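Local coordinates for protein alpha-L-rhamnosidase (Aspergillus terreus, PDB 6GSZ) that probably hydrolyses terminal non-reducing alpha-L-rhamnose residues from alpha-L-rhamnosides, working as a calcium-binding, glycosylated glycoside hydrolase, at residues G472-F477 / V532-Q537; Y485-F490 / W536-S541; W494-R499 / L548-G553; Y507-V512 / G528-G533. One frame throughout, in Å; residues are numbered along the deposited sequence.

Interaction 1: residues G472-F477 / V532-Q537; sequences GDIHAF and VGVPWQ. With BGC (beta-D-glucopyranose), chain B.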
# COMPACT_ATOMS: atom_id res chain seq x y z
N GLY A 472 10.67 -6.17 -5.81
CA GLY A 472 10.31 -6.32 -7.20
C GLY A 472 8.81 -6.23 -7.40
O GLY A 472 8.32 -5.64 -8.39
N ASP A 473 8.01 -6.79 -6.49
CA ASP A 473 6.58 -6.85 -6.65
C ASP A 473 6.00 -5.42 -6.69
O ASP A 473 5.14 -5.12 -7.52
CB ASP A 473 5.92 -7.65 -5.52
CG ASP A 473 6.41 -9.08 -5.34
OD1 ASP A 473 7.65 -9.26 -5.32
OD2 ASP A 473 5.55 -9.98 -5.26
N ILE A 474 6.45 -4.54 -5.78
CA ILE A 474 5.93 -3.19 -5.76
C ILE A 474 6.46 -2.39 -6.95
O ILE A 474 5.76 -1.53 -7.45
CB ILE A 474 6.11 -2.51 -4.39
CG1 ILE A 474 5.41 -1.15 -4.35
CG2 ILE A 474 7.55 -2.40 -3.98
CD1 ILE A 474 3.91 -1.21 -4.62
N HIS A 475 7.66 -2.70 -7.42
CA HIS A 475 8.15 -2.07 -8.64
C HIS A 475 7.15 -2.35 -9.78
O HIS A 475 6.73 -1.44 -10.51
CB HIS A 475 9.58 -2.53 -8.95
CG HIS A 475 10.24 -1.85 -10.11
ND1 HIS A 475 11.49 -2.27 -10.55
CD2 HIS A 475 9.83 -0.88 -10.96
CE1 HIS A 475 11.84 -1.54 -11.62
NE2 HIS A 475 10.84 -0.68 -11.87
N ALA A 476 6.78 -3.61 -9.96
CA ALA A 476 5.86 -4.00 -11.03
C ALA A 476 4.46 -3.40 -10.85
O ALA A 476 3.83 -3.00 -11.84
CB ALA A 476 5.75 -5.52 -11.10
N PHE A 477 3.98 -3.31 -9.62
CA PHE A 477 2.55 -3.00 -9.36
C PHE A 477 2.28 -1.49 -9.17
O PHE A 477 1.11 -1.11 -9.25
CB PHE A 477 2.06 -3.79 -8.14
CG PHE A 477 0.58 -3.69 -7.91
CD1 PHE A 477 -0.32 -4.23 -8.83
CD2 PHE A 477 0.07 -3.08 -6.76
CE1 PHE A 477 -1.68 -4.11 -8.65
CE2 PHE A 477 -1.30 -2.96 -6.58
CZ PHE A 477 -2.17 -3.48 -7.52
N VAL A 532 14.80 2.95 -7.92
CA VAL A 532 14.67 3.93 -9.03
C VAL A 532 13.20 3.99 -9.47
O VAL A 532 12.63 5.06 -9.65
CB VAL A 532 15.58 3.57 -10.22
CG1 VAL A 532 15.49 4.65 -11.32
CG2 VAL A 532 17.03 3.41 -9.81
N GLY A 533 12.66 2.82 -9.78
CA GLY A 533 11.36 2.71 -10.45
C GLY A 533 10.19 3.21 -9.61
O GLY A 533 9.21 3.78 -10.10
N VAL A 534 10.19 2.86 -8.30
CA VAL A 534 9.07 3.26 -7.45
C VAL A 534 9.08 4.79 -7.31
O VAL A 534 8.04 5.41 -7.52
CB VAL A 534 8.97 2.48 -6.13
CG1 VAL A 534 7.79 2.95 -5.30
CG2 VAL A 534 8.80 1.01 -6.45
N PRO A 535 10.21 5.45 -6.99
CA PRO A 535 10.29 6.92 -7.06
C PRO A 535 9.86 7.53 -8.41
O PRO A 535 9.11 8.53 -8.42
CB PRO A 535 11.75 7.23 -6.72
CG PRO A 535 12.11 6.09 -5.79
CD PRO A 535 11.46 4.89 -6.44
N TRP A 536 10.32 6.93 -9.51
CA TRP A 536 9.97 7.50 -10.82
C TRP A 536 8.44 7.50 -10.98
O TRP A 536 7.83 8.50 -11.39
CB TRP A 536 10.63 6.70 -11.93
CG TRP A 536 10.30 7.15 -13.33
CD1 TRP A 536 10.92 8.10 -14.06
CD2 TRP A 536 9.26 6.62 -14.15
NE1 TRP A 536 10.35 8.20 -15.30
CE2 TRP A 536 9.29 7.33 -15.37
CE3 TRP A 536 8.26 5.68 -13.93
CZ2 TRP A 536 8.36 7.08 -16.38
CZ3 TRP A 536 7.34 5.43 -14.92
CH2 TRP A 536 7.39 6.12 -16.13
N GLN A 537 7.81 6.37 -10.69
CA GLN A 537 6.36 6.23 -10.80
C GLN A 537 5.63 7.16 -9.81
O GLN A 537 4.50 7.63 -10.08
CB GLN A 537 5.90 4.79 -10.73
CG GLN A 537 4.40 4.61 -10.89
CD GLN A 537 3.89 5.07 -12.25
OE1 GLN A 537 4.29 4.50 -13.26
NE2 GLN A 537 2.97 6.02 -12.24
C2 BGC B . 7.68 -12.49 -3.95
C3 BGC B . 8.78 -12.49 -4.97
C4 BGC B . 10.07 -13.19 -4.60
C5 BGC B . 9.66 -14.49 -4.10
C6 BGC B . 10.95 -15.21 -3.78
C1 BGC B . 7.49 -13.90 -3.40
O1 BGC B . 6.37 -13.89 -2.54
O2 BGC B . 6.43 -12.35 -4.57
O3 BGC B . 9.18 -11.23 -5.10
O4 BGC B . 11.07 -13.31 -5.64
O5 BGC B . 8.73 -14.46 -2.97
O6 BGC B . 10.62 -16.45 -3.15
O HOH W 1 7.10 1.14 -9.72
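His475 and Val534 bring helices 471-484 and 530-542 together, their CA atoms 5.5 Å apart where the short segments run roughly the same way, at 31°. The example is one of a ring packed on bare backbone: a CB on Gly533 would run into His475 NE2, and the glycine CA leaves room for the imidazole. The CB of His475 lies beside a methyl of Val534, CG2, which rests 3.8 Å from His475 CA. CG is anti to the backbone N (chi1 -174°), which carries the imidazole across to the backbone of the neighbouring helix at Gly533. On the ring, CD2 and NE2 both come up to the CA of Gly533, the latter at 3.7 Å and obliquely. ND1 is hydrogen-bonded to the carbonyl oxygen of Ile526, which fixes the rotation of the ring, while CE1 packs on the CB of Asp529. A water donates to His475 O at 2.7 Å; Gly533 O is at best a weak, long second acceptor for it. One residue back, Ile474 CG2 packs loosely on the same methyl, CG2 of Val534.

Asp473 looks into the pocket. Its CG is anti to the carbonyl carbon (chi1 -56°), and the carboxylate takes two hydroxyls of the bound glucose, OD1 from O3 at 2.5 Å and OD2 from O2 at 2.6 Å. Asp460, His761 and Trp527 hold the same sugar. One helix of this six-hairpin glycosidase domain therefore has a pocket side and a packing side, and the chemistry divides accordingly: paired sugar hydroxyls on the carboxylate, and mostly van der Waals contact with the neighbouring helix.

Interaction 2: residues Y485-F490 / W536-S541; sequences YDTAGF and WQLYES. With CA (calcium ion), chain K.
Ala488 and Leu538 have the nearest CA atoms of the two segments, 7.0 Å apart, so the backbones stay well separated and a side chain must fill the distance. Segment 485-490 leaves one helix and enters the next through a short turn, whereas 536-541 is helical throughout. Leu538 spans the interval: its CD1 reaches the CA of Ala488 at 4.2 Å and comes almost as near to the OG1 of Thr487. The polar need of that hydroxyl is met by a hydrogen bond with Asn482, and the leucine methyl adds van der Waals packing.

The turn itself is organised by Asp486, an example of one carboxylate doing two jobs. OD1 takes the backbone N-H of Ala488 at 3.2 Å, nearly in line with its C-O bond, and so caps the start of helix 488-503. OD2 binds the calcium ion at 2.3 Å. With CG anti to the backbone N (chi1 -176°), the group sits between helix start and metal. Three waters, 2.2 to 2.5 Å from the calcium, and three atoms from elsewhere complete the site. Within helix 530-542, Gln537 NE2 donates to Ser541 OG, lying in the amide plane.

Around this turn, Phe542 covers Thr487 and Ala488, Leu538 also packs on Met547 and Gln551 of helix 545-562, and Asn482 of helix 471-484 joins both sides by bonding Thr487 and Ser541.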
# COMPACT_ATOMS: atom_id res chain seq x y z
N TYR A 485 -5.58 3.85 -5.34
CA TYR A 485 -5.60 4.57 -4.07
C TYR A 485 -4.50 5.62 -4.07
O TYR A 485 -3.52 5.50 -4.79
CB TYR A 485 -5.31 3.62 -2.89
CG TYR A 485 -6.45 2.73 -2.41
CD1 TYR A 485 -7.36 3.20 -1.48
CD2 TYR A 485 -6.63 1.44 -2.88
CE1 TYR A 485 -8.40 2.40 -1.02
CE2 TYR A 485 -7.66 0.64 -2.43
CZ TYR A 485 -8.56 1.12 -1.50
OH TYR A 485 -9.60 0.34 -1.04
N ASP A 486 -4.67 6.65 -3.22
CA ASP A 486 -3.64 7.64 -2.97
C ASP A 486 -2.58 7.02 -2.04
O ASP A 486 -2.74 6.95 -0.82
CB ASP A 486 -4.24 8.92 -2.41
CG ASP A 486 -3.22 10.03 -2.22
OD1 ASP A 486 -2.00 9.74 -2.12
OD2 ASP A 486 -3.67 11.22 -2.31
N THR A 487 -1.54 6.49 -2.69
CA THR A 487 -0.46 5.78 -2.02
C THR A 487 0.72 6.67 -1.64
O THR A 487 1.73 6.14 -1.16
CB THR A 487 0.10 4.74 -2.98
OG1 THR A 487 0.45 5.47 -4.15
CG2 THR A 487 -0.92 3.68 -3.35
N ALA A 488 0.61 7.99 -1.86
CA ALA A 488 1.80 8.83 -1.79
C ALA A 488 2.48 8.77 -0.40
O ALA A 488 3.71 8.57 -0.34
CB ALA A 488 1.45 10.24 -2.21
N GLY A 489 1.71 9.04 0.65
CA GLY A 489 2.31 9.02 2.00
C GLY A 489 2.80 7.65 2.45
O GLY A 489 3.90 7.52 3.04
N PHE A 490 2.02 6.64 2.10
CA PHE A 490 2.39 5.25 2.38
C PHE A 490 3.74 4.92 1.77
O PHE A 490 4.62 4.35 2.40
CB PHE A 490 1.27 4.36 1.87
CG PHE A 490 1.45 2.88 1.99
CD1 PHE A 490 2.25 2.18 1.11
CD2 PHE A 490 0.85 2.16 3.02
CE1 PHE A 490 2.39 0.81 1.17
CE2 PHE A 490 0.98 0.78 3.06
CZ PHE A 490 1.78 0.10 2.17
N TRP A 536 10.32 6.93 -9.51
CA TRP A 536 9.97 7.50 -10.82
C TRP A 536 8.44 7.50 -10.98
O TRP A 536 7.83 8.50 -11.39
CB TRP A 536 10.63 6.70 -11.93
CG TRP A 536 10.30 7.15 -13.33
CD1 TRP A 536 10.92 8.10 -14.06
CD2 TRP A 536 9.26 6.62 -14.15
NE1 TRP A 536 10.35 8.20 -15.30
CE2 TRP A 536 9.29 7.33 -15.37
CE3 TRP A 536 8.26 5.68 -13.93
CZ2 TRP A 536 8.36 7.08 -16.38
CZ3 TRP A 536 7.34 5.43 -14.92
CH2 TRP A 536 7.39 6.12 -16.13
N GLN A 537 7.81 6.37 -10.69
CA GLN A 537 6.36 6.23 -10.80
C GLN A 537 5.63 7.16 -9.81
O GLN A 537 4.50 7.63 -10.08
CB GLN A 537 5.90 4.79 -10.73
CG GLN A 537 4.40 4.61 -10.89
CD GLN A 537 3.89 5.07 -12.25
OE1 GLN A 537 4.29 4.50 -13.26
NE2 GLN A 537 2.97 6.02 -12.24
N LEU A 538 6.18 7.27 -8.59
CA LEU A 538 5.55 8.09 -7.61
C LEU A 538 5.45 9.53 -8.12
O LEU A 538 4.46 10.22 -7.85
CB LEU A 538 6.32 7.97 -6.28
CG LEU A 538 5.55 8.32 -5.03
CD1 LEU A 538 4.35 7.39 -4.81
CD2 LEU A 538 6.51 8.27 -3.86
N TYR A 539 6.54 10.00 -8.76
CA TYR A 539 6.55 11.35 -9.32
C TYR A 539 5.57 11.49 -10.52
O TYR A 539 4.79 12.45 -10.54
CB TYR A 539 7.97 11.71 -9.72
CG TYR A 539 8.09 13.10 -10.27
CD1 TYR A 539 7.83 14.18 -9.45
CD2 TYR A 539 8.43 13.38 -11.58
CE1 TYR A 539 7.90 15.49 -9.88
CE2 TYR A 539 8.58 14.68 -12.02
CZ TYR A 539 8.30 15.75 -11.18
OH TYR A 539 8.37 17.05 -11.60
N GLU A 540 5.52 10.47 -11.38
CA GLU A 540 4.56 10.47 -12.47
C GLU A 540 3.13 10.62 -11.91
O GLU A 540 2.30 11.39 -12.43
CB GLU A 540 4.64 9.20 -13.29
CG GLU A 540 5.91 9.11 -14.12
CD GLU A 540 6.08 10.17 -15.19
OE1 GLU A 540 5.22 10.20 -16.11
OE2 GLU A 540 7.05 10.96 -15.06
N SER A 541 2.87 9.92 -10.80
CA SER A 541 1.49 9.89 -10.26
C SER A 541 1.13 11.16 -9.48
O SER A 541 -0.02 11.66 -9.57
CB SER A 541 1.36 8.69 -9.34
OG SER A 541 1.45 7.49 -10.07
CA CA K . -3.31 13.45 -2.45
O HOH W 2 -1.28 12.58 -2.00
O HOH W 3 -4.04 12.89 -4.75
O HOH W 4 -5.14 14.96 -2.90

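Interaction 3: residues W494-R499 / L548-G553; sequences WLKDAR and LEEQYG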
# COMPACT_ATOMS: atom_id res chain seq x y z
N TRP A 494 7.76 4.12 3.17
CA TRP A 494 8.45 2.89 2.77
C TRP A 494 9.80 3.19 2.13
O TRP A 494 10.82 2.53 2.37
CB TRP A 494 7.54 2.03 1.90
CG TRP A 494 8.12 0.70 1.56
CD1 TRP A 494 8.25 -0.37 2.40
CD2 TRP A 494 8.68 0.28 0.31
NE1 TRP A 494 8.83 -1.42 1.73
CE2 TRP A 494 9.14 -1.04 0.45
CE3 TRP A 494 8.87 0.92 -0.92
CZ2 TRP A 494 9.75 -1.76 -0.58
CZ3 TRP A 494 9.49 0.23 -1.93
CH2 TRP A 494 9.93 -1.09 -1.77
N LEU A 495 9.81 4.20 1.23
CA LEU A 495 11.01 4.54 0.52
C LEU A 495 12.09 5.19 1.41
O LEU A 495 13.29 5.03 1.10
CB LEU A 495 10.70 5.41 -0.70
CG LEU A 495 10.04 4.64 -1.87
CD1 LEU A 495 9.39 5.60 -2.84
CD2 LEU A 495 11.07 3.77 -2.57
N LYS A 496 11.68 5.85 2.51
CA LYS A 496 12.67 6.28 3.50
C LYS A 496 13.43 5.08 4.09
O LYS A 496 14.65 5.09 4.23
CB LYS A 496 11.98 7.06 4.63
CG LYS A 496 11.50 8.43 4.19
CD LYS A 496 10.77 9.16 5.30
CE LYS A 496 10.40 10.56 4.89
NZ LYS A 496 9.58 11.22 5.93
N ASP A 497 12.67 4.04 4.40
CA ASP A 497 13.26 2.81 4.96
C ASP A 497 14.13 2.13 3.91
O ASP A 497 15.24 1.64 4.21
CB ASP A 497 12.20 1.89 5.55
CG ASP A 497 11.59 2.44 6.83
OD1 ASP A 497 12.12 3.46 7.37
OD2 ASP A 497 10.57 1.82 7.28
N ALA A 498 13.66 2.13 2.64
CA ALA A 498 14.45 1.50 1.59
C ALA A 498 15.84 2.16 1.55
O ALA A 498 16.87 1.49 1.42
CB ALA A 498 13.74 1.60 0.26
N ARG A 499 15.87 3.51 1.60
CA ARG A 499 17.09 4.27 1.55
C ARG A 499 17.99 3.92 2.76
O ARG A 499 19.19 3.70 2.59
CB ARG A 499 16.78 5.77 1.47
CG ARG A 499 17.99 6.68 1.50
CD ARG A 499 18.99 6.33 0.41
NE ARG A 499 19.96 7.39 0.25
CZ ARG A 499 21.12 7.28 -0.41
NH1 ARG A 499 21.44 6.11 -0.96
NH2 ARG A 499 21.91 8.35 -0.51
N LEU A 548 10.68 13.62 -4.81
CA LEU A 548 11.61 13.10 -5.83
C LEU A 548 13.06 13.40 -5.44
O LEU A 548 13.94 12.54 -5.51
CB LEU A 548 11.27 13.69 -7.20
CG LEU A 548 12.09 13.13 -8.36
CD1 LEU A 548 11.84 11.66 -8.55
CD2 LEU A 548 11.76 13.88 -9.65
N GLU A 549 13.31 14.62 -4.94
CA GLU A 549 14.65 14.97 -4.47
C GLU A 549 15.07 14.09 -3.28
O GLU A 549 16.22 13.64 -3.28
CB GLU A 549 14.72 16.44 -4.07
CG GLU A 549 16.10 16.90 -3.66
CD GLU A 549 17.09 17.03 -4.80
OE1 GLU A 549 16.70 17.58 -5.85
OE2 GLU A 549 18.25 16.58 -4.61
N GLU A 550 14.18 13.82 -2.31
CA GLU A 550 14.62 12.97 -1.17
C GLU A 550 14.92 11.54 -1.63
O GLU A 550 15.76 10.86 -0.99
CB GLU A 550 13.62 13.09 -0.03
CG GLU A 550 12.44 12.19 -0.06
CD GLU A 550 11.31 12.60 0.88
OE1 GLU A 550 11.21 13.83 1.19
OE2 GLU A 550 10.50 11.71 1.23
N GLN A 551 14.27 11.09 -2.69
CA GLN A 551 14.42 9.73 -3.22
C GLN A 551 15.58 9.62 -4.23
O GLN A 551 15.93 8.51 -4.67
CB GLN A 551 13.09 9.23 -3.77
CG GLN A 551 12.08 9.03 -2.65
CD GLN A 551 10.64 8.97 -3.09
OE1 GLN A 551 10.33 8.86 -4.28
NE2 GLN A 551 9.72 9.01 -2.12
N TYR A 552 16.15 10.76 -4.62
CA TYR A 552 17.17 10.77 -5.63
C TYR A 552 18.44 10.03 -5.24
O TYR A 552 18.97 9.24 -6.06
CB TYR A 552 17.52 12.20 -6.05
CG TYR A 552 18.47 12.27 -7.21
CD1 TYR A 552 18.05 11.96 -8.49
CD2 TYR A 552 19.80 12.60 -7.04
CE1 TYR A 552 18.89 12.07 -9.58
CE2 TYR A 552 20.67 12.70 -8.12
CZ TYR A 552 20.22 12.40 -9.39
OH TYR A 552 21.06 12.51 -10.48
N GLY A 553 18.88 10.24 -3.99
CA GLY A 553 20.16 9.63 -3.61
C GLY A 553 20.13 8.11 -3.66
O GLY A 553 21.07 7.46 -4.13
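Leu495 and Gln551 meet by van der Waals packing of a methyl on an amide, showing how a polar group can serve as a packing surface. The leucine CD1 lies 3.5 Å from Gln551 NE2 and almost as close to its CD and OE1, the two side chains crossing at about a right angle. Gln551 runs extended beyond CG, which carries the amide across to the other helix; Pro535 of helix 530-542 touches it as well.

Face-on packing of a flat group follows at Arg499. Its chain bends at chi2 (55°) and lays the guanidinium flat against the carbonyl group of Gly553, whose C is 3.4 Å above the plane and over its centre. Gly553 has no side chain to hold the group off. NH1 comes close to Gly553 O but is badly angled for a bond; it is engaged elsewhere, in a salt bridge with Asp557 and a hydrogen bond to Gln502.

Helices 488-503 and 545-562 belong to the six-hairpin glycosidase domain, an (alpha/alpha)6 barrel, and these segments run alongside each other at 25° with axes 10.0 Å apart.

Charged groups occupy the remaining edge. Lys496 touches Glu550 through carbon, CE to OE2 at 3.8 Å, and NZ stays 4.8 Å from that oxygen, too far for a salt bridge, though the opposite charges probably attract weakly. Each has a firmer partner: Lys496 NZ bridges to Asp305, and Glu550 OE1 to Arg492.

Interaction 4: residues Y507-V512 / G528-G533; sequences YSLPYV and GDAIVG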
# COMPACT_ATOMS: atom_id res chain seq x y z
N TYR A 507 25.18 0.10 -0.87
CA TYR A 507 24.46 0.85 -1.92
C TYR A 507 23.56 -0.05 -2.75
O TYR A 507 22.88 0.41 -3.66
CB TYR A 507 25.39 1.68 -2.79
CG TYR A 507 26.23 2.63 -1.99
CD1 TYR A 507 25.66 3.74 -1.38
CD2 TYR A 507 27.59 2.41 -1.82
CE1 TYR A 507 26.42 4.62 -0.64
CE2 TYR A 507 28.36 3.29 -1.08
CZ TYR A 507 27.78 4.40 -0.49
OH TYR A 507 28.55 5.27 0.23
N SER A 508 23.49 -1.33 -2.41
CA SER A 508 22.55 -2.27 -2.96
C SER A 508 21.27 -2.26 -2.10
O SER A 508 21.28 -1.99 -0.93
CB SER A 508 23.18 -3.67 -2.98
OG SER A 508 22.33 -4.56 -3.65
N LEU A 509 20.14 -2.60 -2.70
CA LEU A 509 18.87 -2.67 -2.00
C LEU A 509 18.63 -4.10 -1.54
O LEU A 509 18.68 -5.04 -2.33
CB LEU A 509 17.76 -2.20 -2.94
CG LEU A 509 16.40 -2.00 -2.30
CD1 LEU A 509 16.43 -0.83 -1.31
CD2 LEU A 509 15.35 -1.79 -3.38
N PRO A 510 18.38 -4.33 -0.24
CA PRO A 510 17.95 -5.65 0.21
C PRO A 510 16.69 -6.09 -0.54
O PRO A 510 15.93 -5.26 -1.02
CB PRO A 510 17.69 -5.49 1.70
CG PRO A 510 18.56 -4.33 2.08
CD PRO A 510 18.50 -3.39 0.89
N TYR A 511 16.48 -7.38 -0.64
CA TYR A 511 15.33 -7.91 -1.36
C TYR A 511 13.99 -7.47 -0.78
O TYR A 511 13.03 -7.26 -1.50
CB TYR A 511 15.39 -9.44 -1.49
CG TYR A 511 16.63 -9.94 -2.21
CD1 TYR A 511 17.34 -9.16 -3.11
CD2 TYR A 511 17.00 -11.26 -2.05
CE1 TYR A 511 18.50 -9.65 -3.70
CE2 TYR A 511 18.13 -11.77 -2.65
CZ TYR A 511 18.88 -10.97 -3.49
OH TYR A 511 20.01 -11.46 -4.08
N VAL A 512 13.92 -7.43 0.56
CA VAL A 512 12.71 -6.99 1.24
C VAL A 512 13.02 -5.82 2.16
O VAL A 512 14.12 -5.71 2.69
CB VAL A 512 12.01 -8.10 2.03
CG1 VAL A 512 11.78 -9.32 1.14
CG2 VAL A 512 12.73 -8.53 3.30
N GLY A 528 16.18 -4.85 -7.08
CA GLY A 528 16.99 -3.74 -6.67
C GLY A 528 16.59 -2.44 -7.37
O GLY A 528 16.70 -1.35 -6.80
N ASP A 529 16.14 -2.58 -8.63
CA ASP A 529 15.72 -1.43 -9.43
C ASP A 529 14.50 -0.73 -8.83
O ASP A 529 14.19 0.38 -9.28
CB ASP A 529 15.47 -1.81 -10.88
CG ASP A 529 16.76 -2.16 -11.62
OD1 ASP A 529 17.68 -1.28 -11.63
OD2 ASP A 529 16.79 -3.28 -12.18
N ALA A 530 13.81 -1.32 -7.84
CA ALA A 530 12.71 -0.62 -7.20
C ALA A 530 13.10 0.75 -6.64
O ALA A 530 12.22 1.65 -6.57
CB ALA A 530 12.11 -1.45 -6.10
N ILE A 531 14.36 0.89 -6.22
CA ILE A 531 14.82 2.14 -5.61
C ILE A 531 14.86 3.30 -6.63
O ILE A 531 14.97 4.47 -6.22
CB ILE A 531 16.17 1.93 -4.88
CG1 ILE A 531 16.49 3.01 -3.85
CG2 ILE A 531 17.30 1.72 -5.87
CD1 ILE A 531 15.56 3.02 -2.71
N VAL A 532 14.80 2.95 -7.92
CA VAL A 532 14.67 3.93 -9.03
C VAL A 532 13.20 3.99 -9.47
O VAL A 532 12.63 5.06 -9.65
CB VAL A 532 15.58 3.57 -10.22
CG1 VAL A 532 15.49 4.65 -11.32
CG2 VAL A 532 17.03 3.41 -9.81
N GLY A 533 12.66 2.82 -9.78
CA GLY A 533 11.36 2.71 -10.45
C GLY A 533 10.19 3.21 -9.61
O GLY A 533 9.21 3.78 -10.10
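Leu509 presses into the start of helix 530-542 and carries nearly all of this contact, a case of one side chain fastening a loop to a helix end. CG stands anti to the backbone N (chi1 -171°), and chi2 of 67° spreads the two methyls over different parts of the helix start. CD2 makes the closer contacts: it lies 3.7 Å from Gly528 O and 4.0 Å from Ile531 N, two atoms that are themselves joined by a backbone hydrogen bond, and it also meets Ala530 CB at 4.2 Å. CD1 goes instead to the tip of Ile531, touching its CD1 at 4.2 Å. In the isoleucine, CG1 anti to the backbone N (chi1 -161°) sends that branch toward the leucine. Leu509 CB rests against Gly528 CA and O.

The turn leading into the helix is braced from within. Asp529 O accepts from both Val532 N and Gly533 N, while the Asp529 carboxylate is hydrogen-bonded to Ile526, Ser609 and Trp558. Nearby in the loop, Tyr511 sets its ring edge-to-face with Trp578 of the glucose pocket.

Chemically, then, a leucine methyl lies over two backbone atoms, Gly528 O and Ile531 N, that are already bonded to each other, so a loop without regular structure is held to the helix by apolar packing, with the bound glucose about 10 Å from the side chain of Ala530.

How the interactions relate
All four contacts lie in the six-hairpin glycosidase domain, their centres 9 to 17 Å apart. Helix 530-542 is the common element of interactions 1, 2 and 4, and interaction 3 joins them by side-chain packing: its Trp494 meets Ile474 of interaction 1, and its Ala498 meets Leu509 and Ile531 of interaction 4. Helices 471-484, 488-503, 530-542 and 545-562 follow in chain order, with the loop of 507-512 before the third. Interaction 4 is nested inside the loops closed by interactions 2 and 3, whereas interactions 1 and 3 cross along the chain. One connected helical packing thus extends from the glucose pocket at Asp473 to the calcium site at Asp486.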